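Local coordinates for DUF1460 domain-containing protein (PDB 2IM9), which is of unknown function but belongs to the N-acetylmuramoyl-L-alanine amidase-like family of the papain-like peptidase clan, so it may act on cell-wall peptides, at residues V219-F224 / I250-D255; I154-R159 / P165-A170; D186-Q191 / N196-R201. All coordinates share one frame; numbering follows the deposited sequence.

Contact 1 of 3, residues V219-F224 / I250-D255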
loop_
_atom_site.group_PDB
_atom_site.type_symbol
_atom_site.label_atom_id
_atom_site.label_comp_id
_atom_site.label_asym_id
_atom_site.label_seq_id
_atom_site.Cartn_x
_atom_site.Cartn_y
_atom_site.Cartn_z
ATOM N N VAL A 219 15.412 2.067 -0.755
ATOM C CA VAL A 219 14.448 1.503 0.184
ATOM C C VAL A 219 15.178 0.687 1.237
ATOM O O VAL A 219 15.696 -0.394 0.925
ATOM C CB VAL A 219 13.444 0.577 -0.527
ATOM C CG1 VAL A 219 12.438 0.001 0.498
ATOM C CG2 VAL A 219 12.711 1.344 -1.671
ATOM N N PRO A 220 15.190 1.176 2.494
ATOM C CA PRO A 220 15.823 0.350 3.525
ATOM C C PRO A 220 15.076 -0.963 3.713
ATOM O O PRO A 220 13.838 -1.005 3.573
ATOM C CB PRO A 220 15.710 1.216 4.787
ATOM C CG PRO A 220 15.588 2.626 4.257
ATOM C CD PRO A 220 14.705 2.456 3.051
ATOM N N TYR A 221 15.802 -2.031 4.019
ATOM C CA TYR A 221 15.125 -3.288 4.376
ATOM C C TYR A 221 15.957 -4.089 5.352
ATOM O O TYR A 221 17.203 -4.047 5.320
ATOM C CB TYR A 221 14.741 -4.135 3.141
ATOM C CG TYR A 221 15.905 -4.789 2.416
ATOM C CD1 TYR A 221 16.219 -6.139 2.633
ATOM C CD2 TYR A 221 16.686 -4.069 1.504
ATOM C CE1 TYR A 221 17.283 -6.760 1.955
ATOM C CE2 TYR A 221 17.786 -4.690 0.845
ATOM C CZ TYR A 221 18.058 -6.022 1.073
ATOM O OH TYR A 221 19.116 -6.631 0.409
ATOM N N ILE A 222 15.250 -4.790 6.240
ATOM C CA ILE A 222 15.898 -5.739 7.136
ATOM C C ILE A 222 15.943 -7.047 6.373
ATOM O O ILE A 222 14.899 -7.581 5.986
ATOM C CB ILE A 222 15.093 -5.948 8.413
ATOM C CG1 ILE A 222 14.909 -4.626 9.166
ATOM C CG2 ILE A 222 15.814 -6.927 9.360
ATOM C CD1 ILE A 222 13.922 -4.756 10.296
ATOM N N PRO A 223 17.153 -7.569 6.138
ATOM C CA PRO A 223 17.332 -8.774 5.335
ATOM C C PRO A 223 16.959 -10.063 6.073
ATOM O O PRO A 223 17.085 -10.134 7.304
ATOM C CB PRO A 223 18.839 -8.774 5.073
ATOM C CG PRO A 223 19.407 -8.124 6.230
ATOM C CD PRO A 223 18.448 -7.032 6.599
ATOM N N PHE A 224 16.549 -11.080 5.315
ATOM C CA PHE A 224 16.230 -12.386 5.891
ATOM C C PHE A 224 17.461 -13.032 6.516
ATOM O O PHE A 224 17.335 -13.833 7.449
ATOM C CB PHE A 224 15.609 -13.336 4.862
ATOM C CG PHE A 224 14.239 -12.928 4.387
ATOM C CD1 PHE A 224 13.362 -12.240 5.220
ATOM C CD2 PHE A 224 13.821 -13.256 3.093
ATOM C CE1 PHE A 224 12.097 -11.873 4.776
ATOM C CE2 PHE A 224 12.562 -12.916 2.645
ATOM C CZ PHE A 224 11.690 -12.203 3.485
ATOM N N ILE A 250 10.150 -6.573 0.261
ATOM C CA ILE A 250 11.170 -5.950 -0.590
ATOM C C ILE A 250 11.901 -6.954 -1.468
ATOM O O ILE A 250 12.371 -7.991 -0.977
ATOM C CB ILE A 250 12.209 -5.172 0.290
ATOM C CG1 ILE A 250 11.487 -4.197 1.249
ATOM C CG2 ILE A 250 13.250 -4.451 -0.589
ATOM C CD1 ILE A 250 10.509 -3.225 0.575
ATOM N N ARG A 251 11.989 -6.630 -2.753
ATOM C CA ARG A 251 12.703 -7.433 -3.731
ATOM C C ARG A 251 13.752 -6.518 -4.385
ATOM O O ARG A 251 13.439 -5.813 -5.353
ATOM C CB ARG A 251 11.723 -7.978 -4.761
ATOM C CG ARG A 251 10.623 -8.854 -4.172
ATOM C CD ARG A 251 9.908 -9.645 -5.213
ATOM N NE ARG A 251 8.636 -10.155 -4.733
ATOM C CZ ARG A 251 8.072 -11.269 -5.193
ATOM N NH1 ARG A 251 8.688 -11.984 -6.134
ATOM N NH2 ARG A 251 6.891 -11.657 -4.724
ATOM N N PRO A 252 14.996 -6.527 -3.853
ATOM C CA PRO A 252 16.047 -5.580 -4.263
ATOM C C PRO A 252 16.467 -5.708 -5.713
ATOM O O PRO A 252 16.872 -4.711 -6.312
ATOM C CB PRO A 252 17.243 -5.944 -3.371
ATOM C CG PRO A 252 16.672 -6.737 -2.261
ATOM C CD PRO A 252 15.452 -7.425 -2.780
ATOM N N ASN A 253 16.404 -6.903 -6.274
ATOM C CA ASN A 253 16.928 -7.065 -7.621
ATOM C C ASN A 253 15.886 -7.754 -8.477
ATOM O O ASN A 253 16.004 -8.961 -8.792
ATOM C CB ASN A 253 18.291 -7.784 -7.608
ATOM C CG ASN A 253 19.416 -6.893 -7.063
ATOM O OD1 ASN A 253 19.949 -7.135 -5.978
ATOM N ND2 ASN A 253 19.764 -5.846 -7.811
ATOM N N TRP A 254 14.854 -6.971 -8.808
ATOM C CA TRP A 254 13.622 -7.501 -9.403
ATOM C C TRP A 254 13.411 -6.907 -10.779
ATOM O O TRP A 254 12.831 -5.832 -10.937
ATOM C CB TRP A 254 12.409 -7.239 -8.501
ATOM C CG TRP A 254 11.283 -8.219 -8.726
ATOM C CD1 TRP A 254 11.374 -9.473 -9.286
ATOM C CD2 TRP A 254 9.902 -8.034 -8.389
ATOM N NE1 TRP A 254 10.136 -10.069 -9.318
ATOM C CE2 TRP A 254 9.217 -9.216 -8.763
ATOM C CE3 TRP A 254 9.179 -6.986 -7.802
ATOM C CZ2 TRP A 254 7.842 -9.377 -8.575
ATOM C CZ3 TRP A 254 7.802 -7.147 -7.614
ATOM C CH2 TRP A 254 7.153 -8.335 -7.998
ATOM N N ASP A 255 13.890 -7.624 -11.784
ATOM C CA ASP A 255 13.960 -7.041 -13.126
ATOM C C ASP A 255 12.699 -7.395 -13.901
ATOM O O ASP A 255 12.595 -8.459 -14.515
ATOM C CB ASP A 255 15.249 -7.456 -13.856
ATOM C CG ASP A 255 15.497 -6.633 -15.141
ATOM O OD1 ASP A 255 14.539 -5.990 -15.641
ATOM O OD2 ASP A 255 16.647 -6.641 -15.656
#
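I250 fills the space between V219 and Y221, which lie two residues apart along strand 214-223 and present their side chains on the same side. The tight packing around I250 is purely apolar. I250 CD1 reaches V219 CG1 at 3.8 Å, while its CG1 lies 3.8 Å from CB of Y221 and its CG2 meets the start of the aromatic ring at CG, 4.0 Å away. With CG2 anti to the backbone N and CG1 beside it (chi1 -52°), the beta-branched I250 spreads two arms, one serving V219 and both serving Y221. The phenol then runs on toward P252, whose CG is 3.7 Å from CZ and 3.6 Å from OH of Y221; the proline ring lies across the phenol. A proline suits this spot, since its compact ring packs against the phenol where the chain turns a corner. Past that corner the contact gives way to the solvent side: N253 and D255 are exposed, and W254, farther from strand 214-223, lays one ring face over CD of R251. The two strands are not paired with each other. V219 and Y221 bond through their backbones to A170 and L168 of strand 168-175, whereas I250 bonds to K310. The arrangement is side-chain packing between two strands that both flank strand 311-317 in a curled antiparallel sheet, in a domain assigned to the papain-like clan.

Contact 2 of 3, residues I154-R159 / P165-A170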
loop_
_atom_site.group_PDB
_atom_site.type_symbol
_atom_site.label_atom_id
_atom_site.label_comp_id
_atom_site.label_asym_id
_atom_site.label_seq_id
_atom_site.Cartn_x
_atom_site.Cartn_y
_atom_site.Cartn_z
ATOM N N ILE A 154 11.165 3.534 9.789
ATOM C CA ILE A 154 11.932 3.180 10.984
ATOM C C ILE A 154 12.773 1.909 10.830
ATOM O O ILE A 154 13.308 1.392 11.818
ATOM C CB ILE A 154 11.032 3.083 12.229
ATOM C CG1 ILE A 154 10.014 1.943 12.108
ATOM C CG2 ILE A 154 10.326 4.426 12.468
ATOM C CD1 ILE A 154 9.602 1.399 13.461
ATOM N N THR A 155 12.920 1.431 9.592
ATOM C CA THR A 155 13.644 0.184 9.308
ATOM C C THR A 155 15.011 0.115 9.989
ATOM O O THR A 155 15.335 -0.886 10.652
ATOM C CB THR A 155 13.788 -0.027 7.787
ATOM O OG1 THR A 155 12.494 0.142 7.169
ATOM C CG2 THR A 155 14.340 -1.416 7.472
ATOM N N PHE A 156 15.803 1.181 9.851
ATOM C CA PHE A 156 17.154 1.174 10.441
ATOM C C PHE A 156 17.164 1.173 11.975
ATOM O O PHE A 156 18.178 0.807 12.577
ATOM C CB PHE A 156 18.005 2.342 9.930
ATOM C CG PHE A 156 18.776 2.024 8.681
ATOM C CD1 PHE A 156 18.233 2.278 7.427
ATOM C CD2 PHE A 156 20.065 1.477 8.764
ATOM C CE1 PHE A 156 18.959 1.979 6.265
ATOM C CE2 PHE A 156 20.799 1.175 7.608
ATOM C CZ PHE A 156 20.248 1.430 6.361
ATOM N N SER A 157 16.069 1.608 12.596
ATOM C CA SER A 157 15.985 1.657 14.058
ATOM C C SER A 157 15.776 0.274 14.684
ATOM O O SER A 157 15.782 0.129 15.915
ATOM C CB SER A 157 14.860 2.587 14.504
ATOM O OG SER A 157 13.611 1.921 14.399
ATOM N N ILE A 158 15.577 -0.735 13.850
ATOM C CA ILE A 158 15.416 -2.093 14.342
ATOM C C ILE A 158 16.812 -2.694 14.361
ATOM O O ILE A 158 17.343 -3.087 13.328
ATOM C CB ILE A 158 14.408 -2.886 13.500
ATOM C CG1 ILE A 158 13.017 -2.253 13.675
ATOM C CG2 ILE A 158 14.384 -4.369 13.928
ATOM C CD1 ILE A 158 12.079 -2.561 12.602
ATOM N N ARG A 159 17.400 -2.749 15.550
ATOM C CA ARG A 159 18.831 -3.014 15.686
ATOM C C ARG A 159 19.109 -4.350 16.387
ATOM O O ARG A 159 18.254 -4.865 17.106
ATOM C CB ARG A 159 19.479 -1.845 16.437
ATOM C CG ARG A 159 19.123 -0.492 15.822
ATOM C CD ARG A 159 19.988 0.655 16.364
ATOM N NE ARG A 159 19.718 0.924 17.777
ATOM C CZ ARG A 159 20.299 1.895 18.479
ATOM N NH1 ARG A 159 21.190 2.704 17.905
ATOM N NH2 ARG A 159 19.983 2.057 19.759
ATOM N N PRO A 165 22.174 -1.140 13.607
ATOM C CA PRO A 165 21.214 -1.557 12.588
ATOM C C PRO A 165 21.713 -2.757 11.793
ATOM O O PRO A 165 22.925 -3.000 11.694
ATOM C CB PRO A 165 21.117 -0.326 11.662
ATOM C CG PRO A 165 21.558 0.824 12.503
ATOM C CD PRO A 165 22.617 0.256 13.410
ATOM N N VAL A 166 20.774 -3.498 11.227
ATOM C CA VAL A 166 21.094 -4.631 10.367
ATOM C C VAL A 166 20.566 -4.393 8.943
ATOM O O VAL A 166 20.730 -5.249 8.063
ATOM C CB VAL A 166 20.504 -5.933 10.927
ATOM C CG1 VAL A 166 21.151 -6.266 12.286
ATOM C CG2 VAL A 166 19.008 -5.821 11.085
ATOM N N ALA A 167 19.955 -3.225 8.725
ATOM C CA ALA A 167 19.309 -2.932 7.435
ATOM C C ALA A 167 20.281 -2.697 6.285
ATOM O O ALA A 167 21.422 -2.264 6.493
ATOM C CB ALA A 167 18.367 -1.743 7.560
ATOM N N LEU A 168 19.780 -2.962 5.081
ATOM C CA LEU A 168 20.493 -2.768 3.815
ATOM C C LEU A 168 19.630 -1.875 2.921
ATOM O O LEU A 168 18.515 -1.523 3.293
ATOM C CB LEU A 168 20.716 -4.116 3.131
ATOM C CG LEU A 168 21.493 -5.153 3.961
ATOM C CD1 LEU A 168 21.446 -6.544 3.327
ATOM C CD2 LEU A 168 22.930 -4.659 4.182
ATOM N N TYR A 169 20.152 -1.490 1.753
ATOM C CA TYR A 169 19.381 -0.667 0.812
ATOM C C TYR A 169 19.022 -1.451 -0.436
ATOM O O TYR A 169 19.889 -2.105 -1.061
ATOM C CB TYR A 169 20.176 0.582 0.386
ATOM C CG TYR A 169 20.522 1.550 1.500
ATOM C CD1 TYR A 169 19.568 2.432 2.002
ATOM C CD2 TYR A 169 21.815 1.609 2.007
ATOM C CE1 TYR A 169 19.883 3.328 3.017
ATOM C CE2 TYR A 169 22.155 2.512 3.017
ATOM C CZ TYR A 169 21.191 3.361 3.516
ATOM O OH TYR A 169 21.552 4.245 4.518
ATOM N N ALA A 170 17.742 -1.407 -0.793
ATOM C CA ALA A 170 17.283 -1.919 -2.087
ATOM C C ALA A 170 17.101 -0.741 -3.034
ATOM O O ALA A 170 16.589 0.303 -2.635
ATOM C CB ALA A 170 15.976 -2.643 -1.926
HETATM O O HOH W 1 18.363 -2.080 11.042
#
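F156, P165 and A167 carry most of this contact, which folds a short 3-10 turn, T155-S157, back against the chain entering strand 168-175; the whole is a loop connection between strands 151-153 and 168-175 of the antiparallel sheet. The F156 ring is the centre of the packing. CB of A167 stands almost exactly over one face, 3.6 Å from the ring centroid and 5° off its normal, a CH-pi contact that a small methyl can make without pushing the backbone away. P165 comes to the edge instead, its CB near the ring plane and 3.6 Å from CD2 of F156. A chi2 of 91° turns the F156 ring roughly perpendicular to the plane of its CA, CB and CG, presenting a face to the alanine. Beyond, CZ of F156 lies over a face of the Y169 ring, 3.6 Å from CZ of Y169, with the two planes at 44°. On the inner side, CG2 of T155 also touches the A167 methyl, and the hydroxyl of T155 is bound to D153 and to the backbone of I314. The outer end is looser: R159 lays its aliphatic part alongside P165, a use of the long chain that suits an exposed position. Between the two backbones sits a water that accepts from N of V166 at 2.8 Å and lies 2.7 Å from O of I158, to which it can donate, with O of T155 also within reach.

Contact 3 of 3, residues D186-Q191 / N196-R201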
loop_
_atom_site.group_PDB
_atom_site.type_symbol
_atom_site.label_atom_id
_atom_site.label_comp_id
_atom_site.label_asym_id
_atom_site.label_seq_id
_atom_site.Cartn_x
_atom_site.Cartn_y
_atom_site.Cartn_z
ATOM N N ASP A 186 -5.982 -2.995 -21.009
ATOM C CA ASP A 186 -6.440 -3.426 -19.670
ATOM C C ASP A 186 -6.291 -2.319 -18.623
ATOM O O ASP A 186 -6.967 -2.318 -17.601
ATOM C CB ASP A 186 -5.670 -4.661 -19.195
ATOM C CG ASP A 186 -6.195 -5.950 -19.802
ATOM O OD1 ASP A 186 -7.110 -5.903 -20.661
ATOM O OD2 ASP A 186 -5.657 -7.008 -19.411
ATOM N N THR A 187 -5.406 -1.377 -18.884
ATOM C CA THR A 187 -5.281 -0.207 -18.018
ATOM C C THR A 187 -6.521 0.678 -18.051
ATOM O O THR A 187 -6.844 1.333 -17.060
ATOM C CB THR A 187 -4.041 0.624 -18.404
ATOM O OG1 THR A 187 -2.883 -0.071 -17.946
ATOM C CG2 THR A 187 -4.065 2.000 -17.753
ATOM N N ILE A 188 -7.194 0.705 -19.198
ATOM C CA ILE A 188 -8.335 1.588 -19.387
ATOM C C ILE A 188 -9.603 0.847 -19.011
ATOM O O ILE A 188 -10.059 -0.038 -19.752
ATOM C CB ILE A 188 -8.440 2.088 -20.857
ATOM C CG1 ILE A 188 -7.104 2.672 -21.324
ATOM C CG2 ILE A 188 -9.627 3.091 -21.010
ATOM C CD1 ILE A 188 -6.674 3.950 -20.595
ATOM N N ARG A 189 -10.170 1.232 -17.871
ATOM C CA ARG A 189 -11.322 0.532 -17.308
ATOM C C ARG A 189 -12.556 1.430 -17.372
ATOM O O ARG A 189 -12.704 2.355 -16.577
ATOM C CB ARG A 189 -11.024 0.053 -15.880
ATOM C CG ARG A 189 -9.861 -0.949 -15.827
ATOM C CD ARG A 189 -9.766 -1.647 -14.500
ATOM N NE ARG A 189 -9.429 -0.727 -13.409
ATOM C CZ ARG A 189 -9.163 -1.122 -12.172
ATOM N NH1 ARG A 189 -9.177 -2.413 -11.876
ATOM N NH2 ARG A 189 -8.862 -0.227 -11.235
ATOM N N LEU A 190 -13.416 1.169 -18.357
ATOM C CA LEU A 190 -14.585 2.001 -18.601
ATOM C C LEU A 190 -15.833 1.224 -18.219
ATOM O O LEU A 190 -15.893 0.017 -18.423
ATOM C CB LEU A 190 -14.630 2.423 -20.071
ATOM C CG LEU A 190 -13.396 3.150 -20.618
ATOM C CD1 LEU A 190 -13.552 3.452 -22.118
ATOM C CD2 LEU A 190 -13.066 4.415 -19.816
ATOM N N GLN A 191 -16.827 1.902 -17.655
ATOM C CA GLN A 191 -18.005 1.189 -17.160
ATOM C C GLN A 191 -18.860 0.666 -18.305
ATOM O O GLN A 191 -19.392 -0.445 -18.235
ATOM C CB GLN A 191 -18.807 2.058 -16.197
ATOM C CG GLN A 191 -17.975 2.463 -14.979
ATOM C CD GLN A 191 -18.800 2.619 -13.721
ATOM O OE1 GLN A 191 -19.305 1.637 -13.172
ATOM N NE2 GLN A 191 -18.927 3.858 -13.247
ATOM N N ASN A 196 -12.685 0.504 -28.854
ATOM C CA ASN A 196 -12.103 1.575 -29.654
ATOM C C ASN A 196 -11.825 2.801 -28.787
ATOM O O ASN A 196 -10.808 3.475 -28.929
ATOM C CB ASN A 196 -13.022 1.939 -30.832
ATOM C CG ASN A 196 -13.071 0.852 -31.916
ATOM O OD1 ASN A 196 -14.139 0.551 -32.452
ATOM N ND2 ASN A 196 -11.918 0.279 -32.249
ATOM N N GLU A 197 -12.745 3.085 -27.868
ATOM C CA GLU A 197 -12.538 4.189 -26.940
ATOM C C GLU A 197 -11.360 3.866 -26.004
ATOM O O GLU A 197 -10.603 4.763 -25.638
ATOM C CB GLU A 197 -13.824 4.495 -26.159
ATOM C CG GLU A 197 -13.816 5.773 -25.325
ATOM C CD GLU A 197 -13.669 7.066 -26.141
ATOM O OE1 GLU A 197 -13.861 7.053 -27.382
ATOM O OE2 GLU A 197 -13.365 8.112 -25.526
ATOM N N GLN A 198 -11.208 2.594 -25.633
ATOM C CA GLN A 198 -10.048 2.151 -24.842
ATOM C C GLN A 198 -8.728 2.434 -25.557
ATOM O O GLN A 198 -7.782 2.945 -24.956
ATOM C CB GLN A 198 -10.126 0.656 -24.530
ATOM C CG GLN A 198 -11.009 0.285 -23.373
ATOM C CD GLN A 198 -11.014 -1.198 -23.132
ATOM O OE1 GLN A 198 -11.736 -1.937 -23.791
ATOM N NE2 GLN A 198 -10.189 -1.649 -22.199
ATOM N N GLU A 199 -8.665 2.086 -26.842
ATOM C CA GLU A 199 -7.458 2.324 -27.633
ATOM C C GLU A 199 -7.098 3.804 -27.699
ATOM O O GLU A 199 -5.941 4.163 -27.466
ATOM C CB GLU A 199 -7.611 1.751 -29.053
ATOM N N LYS A 200 -8.094 4.651 -27.979
ATOM C CA LYS A 200 -7.915 6.097 -28.066
ATOM C C LYS A 200 -7.354 6.668 -26.761
ATOM O O LYS A 200 -6.373 7.412 -26.761
ATOM C CB LYS A 200 -9.251 6.778 -28.414
ATOM C CG LYS A 200 -9.286 8.318 -28.219
ATOM C CD LYS A 200 -10.703 8.901 -28.417
ATOM C CE LYS A 200 -10.676 10.436 -28.606
ATOM N NZ LYS A 200 -11.128 11.290 -27.420
ATOM N N ARG A 201 -7.988 6.301 -25.654
ATOM C CA ARG A 201 -7.594 6.835 -24.364
ATOM C C ARG A 201 -6.228 6.313 -23.963
ATOM O O ARG A 201 -5.471 7.037 -23.339
ATOM C CB ARG A 201 -8.645 6.526 -23.304
ATOM C CG ARG A 201 -9.907 7.330 -23.550
ATOM C CD ARG A 201 -10.979 6.981 -22.550
ATOM N NE ARG A 201 -12.272 7.492 -23.003
ATOM C CZ ARG A 201 -13.285 7.792 -22.197
ATOM N NH1 ARG A 201 -13.171 7.655 -20.877
ATOM N NH2 ARG A 201 -14.428 8.235 -22.718
HETATM O O HOH W 2 -9.477 -4.565 -21.521
#
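I188 and L190 point from the loop toward helix 195-209, where Q198, E197 and R201 receive them. I188 and Q198 run antiparallel alongside one another, with CG2 of I188 3.9 Å from CG of Q198; the branched isoleucine also sets CG1 against the helix backbone at O of Q198. Extended beyond CG (chi2 -179°), Q198 carries its amide past this apolar patch to the loop backbone, where NE2 makes a weak, bent hydrogen bond of 2.9 Å to O of I188 (N-H...O angle 128°), with a further weak bond to O of I185. Glutamine suits the place because its methylenes pack while its amide bonds. Two residues on from I188, L190 rests on the E197-R201 pair: CD1 lies 4.0 Å from CG of E197 and above one face of the R201 guanidinium, offset toward its rim, while CD2 approaches NH1 of R201 at 3.4 Å.

The next shell fixes these polar groups. R201 grips E197 side-on, NE and NH2 both meeting OE2, at 2.8 Å from NE; because OE2 lies in the guanidinium plane, this i to i+4 salt bridge fixes the turn of the group whose face L190 meets. NH1 of R201 bonds to the carbonyl of R81. A water accepts from NE2 of Q198 and donates to OD1 of D186. Farther out, R189, facing away from the helix, forms a salt bridge with D83 and a cation-pi contact with F85. The result is a loop folded back on the first turns of helix 195-209, most of it within residues 188-215, predicted as coiled coil, although 188-191 is loop.

Contacts 1 and 2 belong to one region: strands 214-223 and 168-175 are hydrogen-bonded neighbours, so the strand residues of contact 2 adjoin those of contact 1 within one sheet. Contact 1 is buried and has no polar bonds between its segments, whereas contact 2, nearer the surface, mixes aromatic packing with a bridging water. Contact 3 stands apart, its centre about 42 Å from that of contact 2 and on the opposite side of the chain's centre. It is a surface contact of loop and helix, and there charged and amide groups share the work with aliphatic ones. Helix 195-209 is nevertheless followed in the chain by strand 214-223.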